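Long-range contacts in periplasmic divalent cation tolerance protein (PDB 2NUH), which is of unknown function but belongs to the CutA family, whose members are generally linked to copper binding and divalent cation tolerance: residues Thr35-Ala40 and Glu55-Ile60; Leu7-Cys12 and Glu84-Gln89; Thr11-Pro16 and Ala76-Arg81. All blocks are in the same frame, centred on the assembly; numbering follows the deposited sequence. Where two conformers were deposited one is given.

Interaction 1 (Thr35-Ala40 and Glu55-Ile60); sequences TQLPGA and EIQLLI
The carbonyl oxygen L59 O is gripped twice. T35 N donates to it at 2.8 Å along a nearly straight line, 171° at the hydrogen, and K61 NZ gives the second bond. K61 NZ also bonds T35 OG1, so one ammonium group ties the start of 35-40 to its partner strand. L59 N returns a bond to T35 O. The L37/Q57 pair repeats the pattern, with L37 N 2.7 Å from Q57 O. All four of these donors lie in the plane of the carbonyl they reach.

At G39 the chain turns a corner and the register slips by one residue. This is a beta bulge. Positive phi at G39 suits glycine. Beyond it, E55 N still reaches A40 O at 2.8 Å, but the donor sits 44° above the carbonyl plane. The return bond from A40 N to E55 O is weak. A water donates to E55 O at 2.8 Å and so supplements it.

Q36, I56 and L58 share the face that meets helix 15-27. CG2 of I56 lies alongside Q36, 3.6 Å from its CB. The other branch of I56 bends at chi2, -63°, and sets CD1 3.6 Å from P38 CA. Q36 CG rests on L58 CD2 at 3.7 Å, the two side chains pointing the same way. T35, L37, Q57 and L59 share the other face. There L37 and Q57 run side by side through their CB and CG atoms. The carboxylate of buried E55 turns away from 35-40 to bond S42, Y80 and T11.

Here a bulged antiparallel pairing joins the second and third strands of the ferredoxin-like fold of CutA, where one long strand, 50-63, pairs on both sides of the corner.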
ATOM      1  N   THR A  35      -6.334  -2.515   1.666  1.00 10.28           N
ATOM      2  CA  THR A  35      -7.069  -3.571   1.009  1.00 10.94           C
ATOM      3  C   THR A  35      -6.115  -4.440   0.227  1.00 11.26           C
ATOM      4  O   THR A  35      -5.249  -3.944  -0.491  1.00 11.51           O
ATOM      5  CB  THR A  35      -8.125  -2.971   0.084  1.00 11.34           C
ATOM      6  OG1 THR A  35      -9.027  -2.196   0.884  1.00 12.43           O
ATOM      7  CG2 THR A  35      -8.907  -4.048  -0.658  1.00 12.28           C
ATOM      8  N   GLN A  36      -6.286  -5.744   0.376  1.00 11.47           N
ATOM      9  CA  GLN A  36      -5.497  -6.714  -0.345  1.00 12.99           C
ATOM     10  C   GLN A  36      -6.370  -7.330  -1.397  1.00 13.60           C
ATOM     11  O   GLN A  36      -7.519  -7.692  -1.126  1.00 14.32           O
ATOM     12  CB  GLN A  36      -5.128  -7.870   0.557  1.00 13.63           C
ATOM     13  CG  GLN A  36      -4.368  -7.594   1.781  1.00 16.63           C
ATOM     14  CD  GLN A  36      -4.459  -8.782   2.712  1.00 17.80           C
ATOM     15  OE1 GLN A  36      -4.319  -9.949   2.297  1.00 19.46           O
ATOM     16  NE2 GLN A  36      -4.728  -8.501   3.967  1.00 18.19           N
ATOM     17  N   LEU A  37      -5.801  -7.487  -2.579  1.00 13.90           N
ATOM     18  CA  LEU A  37      -6.459  -8.166  -3.675  1.00 15.29           C
ATOM     19  C   LEU A  37      -5.581  -9.362  -4.026  1.00 16.40           C
ATOM     20  O   LEU A  37      -4.479  -9.201  -4.538  1.00 14.90           O
ATOM     21  CB  LEU A  37      -6.636  -7.214  -4.863  1.00 15.81           C
ATOM     22  CG  LEU A  37      -7.153  -5.781  -4.609  1.00 17.59           C
ATOM     23  CD1 LEU A  37      -7.112  -4.899  -5.855  1.00 19.34           C
ATOM     24  CD2 LEU A  37      -8.555  -5.804  -4.064  1.00 20.05           C
ATOM     25  N   PRO A  38      -6.040 -10.574  -3.696  1.00 17.88           N
ATOM     26  CA  PRO A  38      -5.191 -11.727  -3.911  1.00 18.19           C
ATOM     27  C   PRO A  38      -5.248 -12.234  -5.351  1.00 17.29           C
ATOM     28  O   PRO A  38      -6.076 -11.798  -6.142  1.00 17.76           O
ATOM     29  CB  PRO A  38      -5.764 -12.772  -2.927  1.00 19.33           C
ATOM     30  CG  PRO A  38      -6.852 -12.063  -2.156  1.00 20.71           C
ATOM     31  CD  PRO A  38      -7.307 -10.968  -3.064  1.00 18.90           C
ATOM     32  N   GLY A  39      -4.337 -13.138  -5.679  1.00 16.28           N
ATOM     33  CA  GLY A  39      -4.357 -13.806  -6.971  1.00 15.50           C
ATOM     34  C   GLY A  39      -3.769 -12.986  -8.095  1.00 14.96           C
ATOM     35  O   GLY A  39      -3.906 -13.342  -9.261  1.00 15.66           O
ATOM     36  N   ALA A  40      -3.099 -11.894  -7.752  1.00 13.53           N
ATOM     37  CA  ALA A  40      -2.475 -11.048  -8.751  1.00 13.40           C
ATOM     38  C   ALA A  40      -1.289 -11.753  -9.370  1.00 13.34           C
ATOM     39  O   ALA A  40      -0.644 -12.594  -8.738  1.00 13.53           O
ATOM     40  CB  ALA A  40      -2.042  -9.727  -8.125  1.00 14.14           C
ATOM     41  N   GLU A  55       1.291 -12.497  -6.781  1.00 14.55           N
ATOM     42  CA  GLU A  55       1.352 -11.450  -5.784  1.00 14.22           C
ATOM     43  C   GLU A  55      -0.012 -11.172  -5.198  1.00 13.16           C
ATOM     44  O   GLU A  55      -1.029 -11.663  -5.676  1.00 13.13           O
ATOM     45  CB  GLU A  55       1.887 -10.164  -6.408  1.00 14.64           C
ATOM     46  CG  GLU A  55       3.303 -10.265  -6.896  1.00 16.07           C
ATOM     47  CD  GLU A  55       3.905  -8.910  -7.100  1.00 17.59           C
ATOM     48  OE1 GLU A  55       3.446  -8.180  -7.995  1.00 17.64           O
ATOM     49  OE2 GLU A  55       4.802  -8.536  -6.328  1.00 20.28           O
ATOM     50  N   ILE A  56       0.001 -10.386  -4.135  1.00 12.60           N
ATOM     51  CA  ILE A  56      -1.189  -9.766  -3.585  1.00 12.77           C
ATOM     52  C   ILE A  56      -1.042  -8.292  -3.870  1.00 12.06           C
ATOM     53  O   ILE A  56       0.010  -7.714  -3.603  1.00 11.84           O
ATOM     54  CB  ILE A  56      -1.239  -9.948  -2.065  1.00 13.44           C
ATOM     55  CG1 ILE A  56      -1.027 -11.422  -1.687  1.00 15.72           C
ATOM     56  CG2 ILE A  56      -2.526  -9.352  -1.466  1.00 13.55           C
ATOM     57  CD1 ILE A  56      -2.086 -12.341  -2.190  1.00 17.93           C
ATOM     58  N   GLN A  57      -2.078  -7.683  -4.434  1.00 11.09           N
ATOM     59  CA  GLN A  57      -2.067  -6.261  -4.675  1.00 11.23           C
ATOM     60  C   GLN A  57      -2.569  -5.557  -3.438  1.00 11.46           C
ATOM     61  O   GLN A  57      -3.583  -5.958  -2.864  1.00 12.40           O
ATOM     62  CB  GLN A  57      -2.951  -5.928  -5.883  1.00 11.92           C
ATOM     63  CG  GLN A  57      -3.077  -4.438  -6.153  1.00 12.16           C
ATOM     64  CD  GLN A  57      -1.824  -3.855  -6.731  1.00 13.54           C
ATOM     65  OE1 GLN A  57      -1.279  -2.861  -6.221  1.00 15.15           O
ATOM     66  NE2 GLN A  57      -1.343  -4.464  -7.784  1.00 10.26           N
ATOM     67  N   LEU A  58      -1.857  -4.518  -3.019  1.00 10.97           N
ATOM     68  CA  LEU A  58      -2.289  -3.725  -1.887  1.00 11.12           C
ATOM     69  C   LEU A  58      -2.760  -2.375  -2.348  1.00 11.04           C
ATOM     70  O   LEU A  58      -2.190  -1.780  -3.269  1.00 10.91           O
ATOM     71  CB  LEU A  58      -1.154  -3.517  -0.885  1.00 11.31           C
ATOM     72  CG  LEU A  58      -0.507  -4.759  -0.288  1.00 12.02           C
ATOM     73  CD1 LEU A  58       0.533  -4.264   0.694  1.00 15.11           C
ATOM     74  CD2 LEU A  58      -1.520  -5.622   0.421  1.00 13.28           C
ATOM     75  N   LEU A  59      -3.817  -1.913  -1.697  1.00 10.99           N
ATOM     76  CA  LEU A  59      -4.326  -0.568  -1.874  1.00 11.63           C
ATOM     77  C   LEU A  59      -4.348   0.030  -0.492  1.00 11.33           C
ATOM     78  O   LEU A  59      -5.148  -0.357   0.354  1.00 11.45           O
ATOM     79  CB  LEU A  59      -5.744  -0.563  -2.454  1.00 12.29           C
ATOM     80  CG  LEU A  59      -5.975  -1.061  -3.870  1.00 15.08           C
ATOM     81  CD1 LEU A  59      -7.457  -1.074  -4.142  1.00 17.13           C
ATOM     82  CD2 LEU A  59      -5.290  -0.163  -4.859  1.00 18.67           C
ATOM     83  N   ILE A  60      -3.446   0.965  -0.267  1.00 11.18           N
ATOM     84  CA  ILE A  60      -3.246   1.535   1.050  1.00 11.64           C
ATOM     85  C   ILE A  60      -3.850   2.914   1.057  1.00 11.75           C
ATOM     86  O   ILE A  60      -3.500   3.741   0.228  1.00 12.20           O
ATOM     87  CB  ILE A  60      -1.756   1.621   1.345  1.00 12.11           C
ATOM     88  CG1 ILE A  60      -1.174   0.220   1.389  1.00 11.54           C
ATOM     89  CG2 ILE A  60      -1.506   2.310   2.667  1.00 12.91           C
ATOM     90  CD1 ILE A  60       0.308   0.177   1.097  1.00 12.13           C
TER
HETATM   91  O   HOH W   1      -1.317 -14.470  -5.391  1.00 32.17           O

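Interaction 2 (Leu7-Cys12 and Glu84-Gln89); sequences LIFSTC and EAIAVQ
The tight part is the face carrying I8, S10, A85 and A87, which packs against helix 67-77. I8 and A87 form a non-hydrogen-bonded antiparallel pair with CA atoms only 4.1 Å apart. CG1 of I8 meets A87 CB at 3.8 Å. S10 OG is anti to its own backbone N, chi1 -173°, and donates to E84 O at 2.6 Å, in the carbonyl plane. This short bond holds the chain just before strand 86-89 to strand 7-12. A70, I71 and L74 of the helix cover this side.

Backbone bonds join L7 with V88 and F9 with I86, both as hydrogen-bonded pairs. The last of them, I86 N to F9 O, stretches to 3.1 Å. In the ferredoxin-like beta-alpha-beta-beta-alpha-beta fold this is the pairing of the first strand with the fourth. It puts the N-terminal strand inside the sheet, with strand 50-63 along its other edge.

The opposite face, with L7, F9, I86 and V88, is the more solvent-exposed one. I86 and V88 are exposed on the single chain. I86 CG1 takes the crowded place between backbone N and carbonyl carbon, chi1 49°, and touches F9 CB at 3.8 Å. The F9 ring turns an edge to I86 O, and its CE2 meets V88 CG2 obliquely at 3.9 Å. The extended side chain of E84 crosses T11 at about a right angle, its carboxylate beside T11 CG2. A water accepts from E84 N and donates to T11 OG1 at 2.7 Å; that hydroxyl also bonds E55.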
ATOM      1  N   LEU A   7      -3.908   7.164  -2.244  1.00 12.78           N
ATOM      2  CA  LEU A   7      -4.029   5.735  -2.396  1.00 13.51           C
ATOM      3  C   LEU A   7      -2.658   5.251  -2.814  1.00 12.43           C
ATOM      4  O   LEU A   7      -2.136   5.687  -3.839  1.00 12.97           O
ATOM      5  CB  LEU A   7      -5.045   5.422  -3.498  1.00 13.84           C
ATOM      6  CG  LEU A   7      -5.462   3.996  -3.845  1.00 16.92           C
ATOM      7  CD1 LEU A   7      -5.906   3.222  -2.625  1.00 18.03           C
ATOM      8  CD2 LEU A   7      -6.578   4.059  -4.858  1.00 16.33           C
ATOM      9  N   ILE A   8      -2.067   4.369  -2.021  1.00 11.58           N
ATOM     10  CA  ILE A   8      -0.767   3.813  -2.373  1.00 11.78           C
ATOM     11  C   ILE A   8      -0.954   2.404  -2.862  1.00 11.85           C
ATOM     12  O   ILE A   8      -1.604   1.606  -2.201  1.00 11.58           O
ATOM     13  CB  ILE A   8       0.183   3.787  -1.167  1.00 11.39           C
ATOM     14  CG1 ILE A   8       0.353   5.200  -0.605  1.00 13.74           C
ATOM     15  CG2 ILE A   8       1.536   3.191  -1.558  1.00 14.41           C
ATOM     16  CD1 ILE A   8       1.069   5.221   0.729  1.00 15.03           C
ATOM     17  N   PHE A   9      -0.377   2.126  -4.027  1.00 11.57           N
ATOM     18  CA  PHE A   9      -0.361   0.792  -4.590  1.00 11.50           C
ATOM     19  C   PHE A   9       0.952   0.141  -4.248  1.00 11.66           C
ATOM     20  O   PHE A   9       2.008   0.729  -4.418  1.00 11.79           O
ATOM     21  CB  PHE A   9      -0.503   0.859  -6.108  1.00 11.61           C
ATOM     22  CG  PHE A   9      -1.824   1.379  -6.567  1.00 12.56           C
ATOM     23  CD1 PHE A   9      -2.785   0.515  -7.073  1.00 13.72           C
ATOM     24  CD2 PHE A   9      -2.110   2.733  -6.510  1.00 12.90           C
ATOM     25  CE1 PHE A   9      -4.019   1.003  -7.504  1.00 15.35           C
ATOM     26  CE2 PHE A   9      -3.330   3.225  -6.941  1.00 14.27           C
ATOM     27  CZ  PHE A   9      -4.286   2.350  -7.426  1.00 14.44           C
ATOM     28  N   SER A  10       0.874  -1.090  -3.770  1.00 11.22           N
ATOM     29  CA  SER A  10       2.053  -1.911  -3.588  1.00 11.64           C
ATOM     30  C   SER A  10       1.653  -3.332  -3.890  1.00 11.86           C
ATOM     31  O   SER A  10       0.473  -3.618  -4.032  1.00 12.01           O
ATOM     32  CB  SER A  10       2.565  -1.816  -2.153  1.00 12.72           C
ATOM     33  OG  SER A  10       3.802  -2.492  -2.032  1.00 12.48           O
ATOM     34  N   THR A  11       2.619  -4.223  -4.015  1.00 11.51           N
ATOM     35  CA  THR A  11       2.303  -5.632  -4.113  1.00 12.45           C
ATOM     36  C   THR A  11       3.193  -6.375  -3.161  1.00 13.08           C
ATOM     37  O   THR A  11       4.271  -5.889  -2.812  1.00 13.79           O
ATOM     38  CB  THR A  11       2.528  -6.199  -5.516  1.00 13.23           C
ATOM     39  OG1 THR A  11       3.899  -6.034  -5.880  1.00 14.36           O
ATOM     40  CG2 THR A  11       1.664  -5.508  -6.529  1.00 12.88           C
ATOM     41  N   CYS A  12       2.750  -7.540  -2.730  1.00 13.43           N
ATOM     42  CA  CYS A  12       3.614  -8.399  -1.934  1.00 15.36           C
ATOM     43  C   CYS A  12       3.468  -9.809  -2.419  1.00 15.04           C
ATOM     44  O   CYS A  12       2.500 -10.142  -3.089  1.00 13.95           O
ATOM     45  CB  CYS A  12       3.320  -8.381  -0.437  1.00 16.78           C
ATOM     46  SG  CYS A  12       1.609  -8.368  -0.043  0.50 19.45           S
ATOM     47  N   GLU A  84       7.019  -2.197  -5.097  1.00 11.91           N
ATOM     48  CA  GLU A  84       6.137  -1.211  -5.668  1.00 11.94           C
ATOM     49  C   GLU A  84       5.606  -0.318  -4.561  1.00 11.96           C
ATOM     50  O   GLU A  84       5.127  -0.795  -3.526  1.00 11.86           O
ATOM     51  CB  GLU A  84       4.991  -1.926  -6.367  1.00 11.89           C
ATOM     52  CG  GLU A  84       3.895  -1.012  -6.888  1.00 12.19           C
ATOM     53  CD  GLU A  84       2.736  -1.813  -7.408  1.00 13.89           C
ATOM     54  OE1 GLU A  84       1.666  -1.802  -6.784  1.00 14.84           O
ATOM     55  OE2 GLU A  84       2.922  -2.499  -8.424  1.00 15.42           O
ATOM     56  N   ALA A  85       5.702   0.985  -4.764  1.00 11.88           N
ATOM     57  CA  ALA A  85       5.080   1.898  -3.826  1.00 12.32           C
ATOM     58  C   ALA A  85       4.838   3.164  -4.593  1.00 12.85           C
ATOM     59  O   ALA A  85       5.733   3.963  -4.794  1.00 13.04           O
ATOM     60  CB  ALA A  85       5.965   2.151  -2.618  1.00 13.07           C
ATOM     61  N   ILE A  86       3.616   3.303  -5.085  1.00 12.19           N
ATOM     62  CA  ILE A  86       3.273   4.470  -5.871  1.00 13.24           C
ATOM     63  C   ILE A  86       1.974   5.021  -5.338  1.00 12.09           C
ATOM     64  O   ILE A  86       1.036   4.272  -5.084  1.00 12.02           O
ATOM     65  CB  ILE A  86       3.145   4.149  -7.364  1.00 13.58           C
ATOM     66  CG1 ILE A  86       2.261   2.919  -7.588  1.00 14.88           C
ATOM     67  CG2 ILE A  86       4.529   3.916  -7.957  1.00 15.54           C
ATOM     68  CD1 ILE A  86       2.023   2.573  -9.052  1.00 15.63           C
ATOM     69  N   ALA A  87       1.947   6.329  -5.130  1.00 11.74           N
ATOM     70  CA  ALA A  87       0.815   6.962  -4.475  1.00 12.16           C
ATOM     71  C   ALA A  87       0.106   7.843  -5.453  1.00 12.24           C
ATOM     72  O   ALA A  87       0.731   8.589  -6.216  1.00 12.39           O
ATOM     73  CB  ALA A  87       1.268   7.772  -3.256  1.00 12.43           C
ATOM     74  N   VAL A  88      -1.215   7.749  -5.423  1.00 12.46           N
ATOM     75  CA  VAL A  88      -2.049   8.547  -6.287  1.00 13.27           C
ATOM     76  C   VAL A  88      -2.898   9.426  -5.381  1.00 13.46           C
ATOM     77  O   VAL A  88      -3.489   8.951  -4.413  1.00 12.79           O
ATOM     78  CB  VAL A  88      -2.933   7.649  -7.149  1.00 13.96           C
ATOM     79  CG1 VAL A  88      -3.878   8.483  -7.954  1.00 16.02           C
ATOM     80  CG2 VAL A  88      -2.088   6.779  -8.053  1.00 14.99           C
ATOM     81  N   GLN A  89      -2.923  10.715  -5.681  1.00 14.47           N
ATOM     82  CA  GLN A  89      -3.759  11.644  -4.943  1.00 15.30           C
ATOM     83  C   GLN A  89      -5.229  11.421  -5.264  1.00 15.28           C
ATOM     84  O   GLN A  89      -5.613  11.316  -6.428  1.00 16.09           O
ATOM     85  CB  GLN A  89      -3.381  13.084  -5.278  1.00 16.54           C
ATOM     86  CG  GLN A  89      -4.064  14.091  -4.367  1.00 17.97           C
ATOM     87  CD  GLN A  89      -3.615  15.508  -4.607  1.00 22.64           C
ATOM     88  OE1 GLN A  89      -3.756  16.364  -3.733  1.00 26.75           O
ATOM     89  NE2 GLN A  89      -3.063  15.771  -5.787  1.00 23.76           N
TER
HETATM   90  O   HOH W   2       5.975  -4.745  -4.698  1.00 16.30           O

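Interaction 3 (Thr11-Pro16 and Ala76-Arg81); sequences TCPDLP and ALHPYR
Two connections of the ferredoxin-like fold meet here. One runs from strand 5-12 into helix 15-27; the other leaves helix 67-77 and carries H78, P79 and Y80. H78 is held by both ring nitrogens. NE2 donates to T11 O at 2.7 Å, with the oxygen 2° out of the ring plane. ND1 accepts from Y80 N at 3.0 Å, also close to the plane. The two bonds fix the rotation of the ring, and they are consistent with a neutral imidazole protonated on NE2. To reach this place chi1 of H78 stands at -146°, well off a staggered position. The edge of the ring thus faces the carbonyl at the end of the strand.

P13 points into the second loop and wedges against two side chains. Its CG meets P79 CG at 3.6 Å, the two pyrrolidine rings crossing obliquely. Its CD lies 3.6 Å from Y80 CE1, the two side chains approaching tip to tip. Past P13 the chain turns at D14, the N-cap of helix 15-27. D14 OD1 bonds S17 OG.

Y80 CG is anti to its carbonyl carbon, chi1 -58°, which brings the phenol end of the side chain up to P13. The hydroxyl bonds E55 OE2. Y80 OH also sits 3.3 Å from P13 N, which as a proline nitrogen has no hydrogen to give.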
ATOM      1  N   THR A  11       2.619  -4.223  -4.015  1.00 11.51           N
ATOM      2  CA  THR A  11       2.303  -5.632  -4.113  1.00 12.45           C
ATOM      3  C   THR A  11       3.193  -6.375  -3.161  1.00 13.08           C
ATOM      4  O   THR A  11       4.271  -5.889  -2.812  1.00 13.79           O
ATOM      5  CB  THR A  11       2.528  -6.199  -5.516  1.00 13.23           C
ATOM      6  OG1 THR A  11       3.899  -6.034  -5.880  1.00 14.36           O
ATOM      7  CG2 THR A  11       1.664  -5.508  -6.529  1.00 12.88           C
ATOM      8  N   CYS A  12       2.750  -7.540  -2.730  1.00 13.43           N
ATOM      9  CA  CYS A  12       3.614  -8.399  -1.934  1.00 15.36           C
ATOM     10  C   CYS A  12       3.468  -9.809  -2.419  1.00 15.04           C
ATOM     11  O   CYS A  12       2.500 -10.142  -3.089  1.00 13.95           O
ATOM     12  CB  CYS A  12       3.320  -8.381  -0.437  1.00 16.78           C
ATOM     13  SG  CYS A  12       1.609  -8.368  -0.043  0.50 19.45           S
ATOM     14  N   PRO A  13       4.447 -10.649  -2.092  1.00 15.11           N
ATOM     15  CA  PRO A  13       4.474 -11.977  -2.680  1.00 15.91           C
ATOM     16  C   PRO A  13       3.430 -12.936  -2.134  1.00 16.96           C
ATOM     17  O   PRO A  13       3.102 -13.921  -2.803  1.00 18.08           O
ATOM     18  CB  PRO A  13       5.870 -12.485  -2.337  1.00 15.63           C
ATOM     19  CG  PRO A  13       6.271 -11.721  -1.124  1.00 15.75           C
ATOM     20  CD  PRO A  13       5.619 -10.377  -1.244  1.00 15.33           C
ATOM     21  N   ASP A  14       2.931 -12.695  -0.927  1.00 17.59           N
ATOM     22  CA  ASP A  14       1.988 -13.653  -0.372  1.00 18.35           C
ATOM     23  C   ASP A  14       1.131 -13.095   0.723  1.00 18.21           C
ATOM     24  O   ASP A  14       1.228 -11.919   1.054  1.00 17.49           O
ATOM     25  CB  ASP A  14       2.740 -14.863   0.161  1.00 18.34           C
ATOM     26  CG  ASP A  14       3.703 -14.516   1.277  1.00 19.49           C
ATOM     27  OD1 ASP A  14       3.670 -13.393   1.842  1.00 19.01           O
ATOM     28  OD2 ASP A  14       4.509 -15.398   1.604  1.00 21.41           O
ATOM     29  N   LEU A  15       0.294 -13.952   1.297  1.00 17.96           N
ATOM     30  CA  LEU A  15      -0.652 -13.497   2.297  1.00 17.29           C
ATOM     31  C   LEU A  15      -0.012 -13.027   3.607  1.00 17.25           C
ATOM     32  O   LEU A  15      -0.424 -12.003   4.118  1.00 16.44           O
ATOM     33  CB  LEU A  15      -1.799 -14.501   2.526  1.00 18.28           C
ATOM     34  CG  LEU A  15      -2.723 -14.736   1.315  1.00 19.84           C
ATOM     35  CD1 LEU A  15      -3.594 -15.970   1.524  1.00 22.33           C
ATOM     36  CD2 LEU A  15      -3.585 -13.525   0.954  1.00 20.62           C
ATOM     37  N   PRO A  16       0.982 -13.754   4.165  1.00 16.11           N
ATOM     38  CA  PRO A  16       1.539 -13.192   5.387  1.00 15.82           C
ATOM     39  C   PRO A  16       2.144 -11.822   5.186  1.00 14.67           C
ATOM     40  O   PRO A  16       1.933 -10.946   6.009  1.00 14.28           O
ATOM     41  CB  PRO A  16       2.620 -14.204   5.791  1.00 15.75           C
ATOM     42  CG  PRO A  16       2.168 -15.459   5.161  1.00 17.17           C
ATOM     43  CD  PRO A  16       1.600 -15.053   3.850  1.00 17.22           C
ATOM     44  N   ALA A  76      10.141  -1.296   5.121  1.00 11.55           N
ATOM     45  CA  ALA A  76      10.803  -1.935   6.247  1.00 11.91           C
ATOM     46  C   ALA A  76      10.226  -3.321   6.486  1.00 12.13           C
ATOM     47  O   ALA A  76      10.877  -4.187   7.069  1.00 12.66           O
ATOM     48  CB  ALA A  76      10.644  -1.080   7.488  1.00 12.08           C
ATOM     49  N   LEU A  77       8.991  -3.517   6.047  1.00 12.30           N
ATOM     50  CA  LEU A  77       8.287  -4.763   6.304  1.00 11.87           C
ATOM     51  C   LEU A  77       8.278  -5.653   5.093  1.00 11.78           C
ATOM     52  O   LEU A  77       7.724  -6.748   5.130  1.00 12.67           O
ATOM     53  CB  LEU A  77       6.839  -4.465   6.668  1.00 12.49           C
ATOM     54  CG  LEU A  77       6.628  -3.644   7.934  1.00 13.70           C
ATOM     55  CD1 LEU A  77       5.190  -3.157   8.001  1.00 15.08           C
ATOM     56  CD2 LEU A  77       6.997  -4.470   9.150  1.00 14.45           C
ATOM     57  N   HIS A  78       8.861  -5.188   4.004  1.00 11.25           N
ATOM     58  CA  HIS A  78       8.604  -5.844   2.742  1.00 11.08           C
ATOM     59  C   HIS A  78       9.593  -6.941   2.427  1.00 11.50           C
ATOM     60  O   HIS A  78      10.783  -6.768   2.638  1.00 11.50           O
ATOM     61  CB  HIS A  78       8.636  -4.832   1.621  1.00 11.43           C
ATOM     62  CG  HIS A  78       7.676  -5.159   0.537  1.00 10.94           C
ATOM     63  ND1 HIS A  78       7.905  -6.164  -0.370  1.00 12.30           N
ATOM     64  CD2 HIS A  78       6.457  -4.650   0.250  1.00 12.23           C
ATOM     65  CE1 HIS A  78       6.871  -6.246  -1.193  1.00 11.84           C
ATOM     66  NE2 HIS A  78       5.984  -5.337  -0.840  1.00 12.49           N
ATOM     67  N   PRO A  79       9.106  -8.082   1.919  1.00 11.75           N
ATOM     68  CA  PRO A  79      10.019  -9.096   1.419  1.00 11.99           C
ATOM     69  C   PRO A  79      10.913  -8.622   0.302  1.00 12.34           C
ATOM     70  O   PRO A  79      12.031  -9.099   0.165  1.00 12.40           O
ATOM     71  CB  PRO A  79       9.075 -10.157   0.853  1.00 11.98           C
ATOM     72  CG  PRO A  79       7.868 -10.030   1.681  1.00 12.44           C
ATOM     73  CD  PRO A  79       7.710  -8.554   1.903  1.00 11.98           C
ATOM     74  N   TYR A  80      10.416  -7.717  -0.532  1.00 11.93           N
ATOM     75  CA  TYR A  80      11.186  -7.303  -1.683  1.00 12.66           C
ATOM     76  C   TYR A  80      12.154  -6.201  -1.326  1.00 13.14           C
ATOM     77  O   TYR A  80      11.838  -5.311  -0.538  1.00 12.88           O
ATOM     78  CB  TYR A  80      10.301  -6.756  -2.795  1.00 12.56           C
ATOM     79  CG  TYR A  80       9.232  -7.679  -3.322  1.00 14.09           C
ATOM     80  CD1 TYR A  80       9.286  -9.054  -3.144  1.00 14.01           C
ATOM     81  CD2 TYR A  80       8.166  -7.149  -4.026  1.00 14.35           C
ATOM     82  CE1 TYR A  80       8.292  -9.870  -3.647  1.00 15.14           C
ATOM     83  CE2 TYR A  80       7.171  -7.952  -4.536  1.00 15.29           C
ATOM     84  CZ  TYR A  80       7.234  -9.309  -4.338  1.00 16.05           C
ATOM     85  OH  TYR A  80       6.234 -10.100  -4.847  1.00 17.96           O
ATOM     86  N   ARG A  81      13.320  -6.254  -1.956  1.00 14.29           N
ATOM     87  CA  ARG A  81      14.299  -5.191  -1.827  1.00 15.07           C
ATOM     88  C   ARG A  81      13.775  -3.892  -2.410  1.00 14.78           C
ATOM     89  O   ARG A  81      14.044  -2.823  -1.882  1.00 14.69           O
ATOM     90  CB  ARG A  81      15.610  -5.599  -2.502  1.00 16.30           C
ATOM     91  CG  ARG A  81      16.704  -4.536  -2.452  1.00 19.47           C
ATOM     92  CD  ARG A  81      18.104  -5.119  -2.653  1.00 26.83           C
ATOM     93  NE  ARG A  81      19.060  -4.079  -3.033  1.00 30.59           N
ATOM     94  CZ  ARG A  81      20.345  -4.054  -2.683  1.00 32.46           C
ATOM     95  NH1 ARG A  81      20.861  -5.006  -1.915  1.00 32.92           N
ATOM     96  NH2 ARG A  81      21.117  -3.053  -3.092  1.00 34.04           N
TER

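In the fold
Interactions 1 and 2 lie on adjacent strands of one sheet, their centres about 10 Å apart. Strands 5-12 and 50-63 join them directly, with L58 N 2.7 Å from S10 O. Interactions 2 and 3 share T11 and C12, so strand 5-12 pairs in interaction 2 and leads into the loop of interaction 3. Their centres are about 13 Å apart. E55 ties all three together. Its OE2 lies 2.7 Å from T11 OG1 and 2.6 Å from Y80 OH, both probable hydrogen bonds. This buried carboxylate, whose charge, if it is ionised, these two hydroxyls would help to stabilise, thus links the bulged strand pair to the loop after helix 67-77.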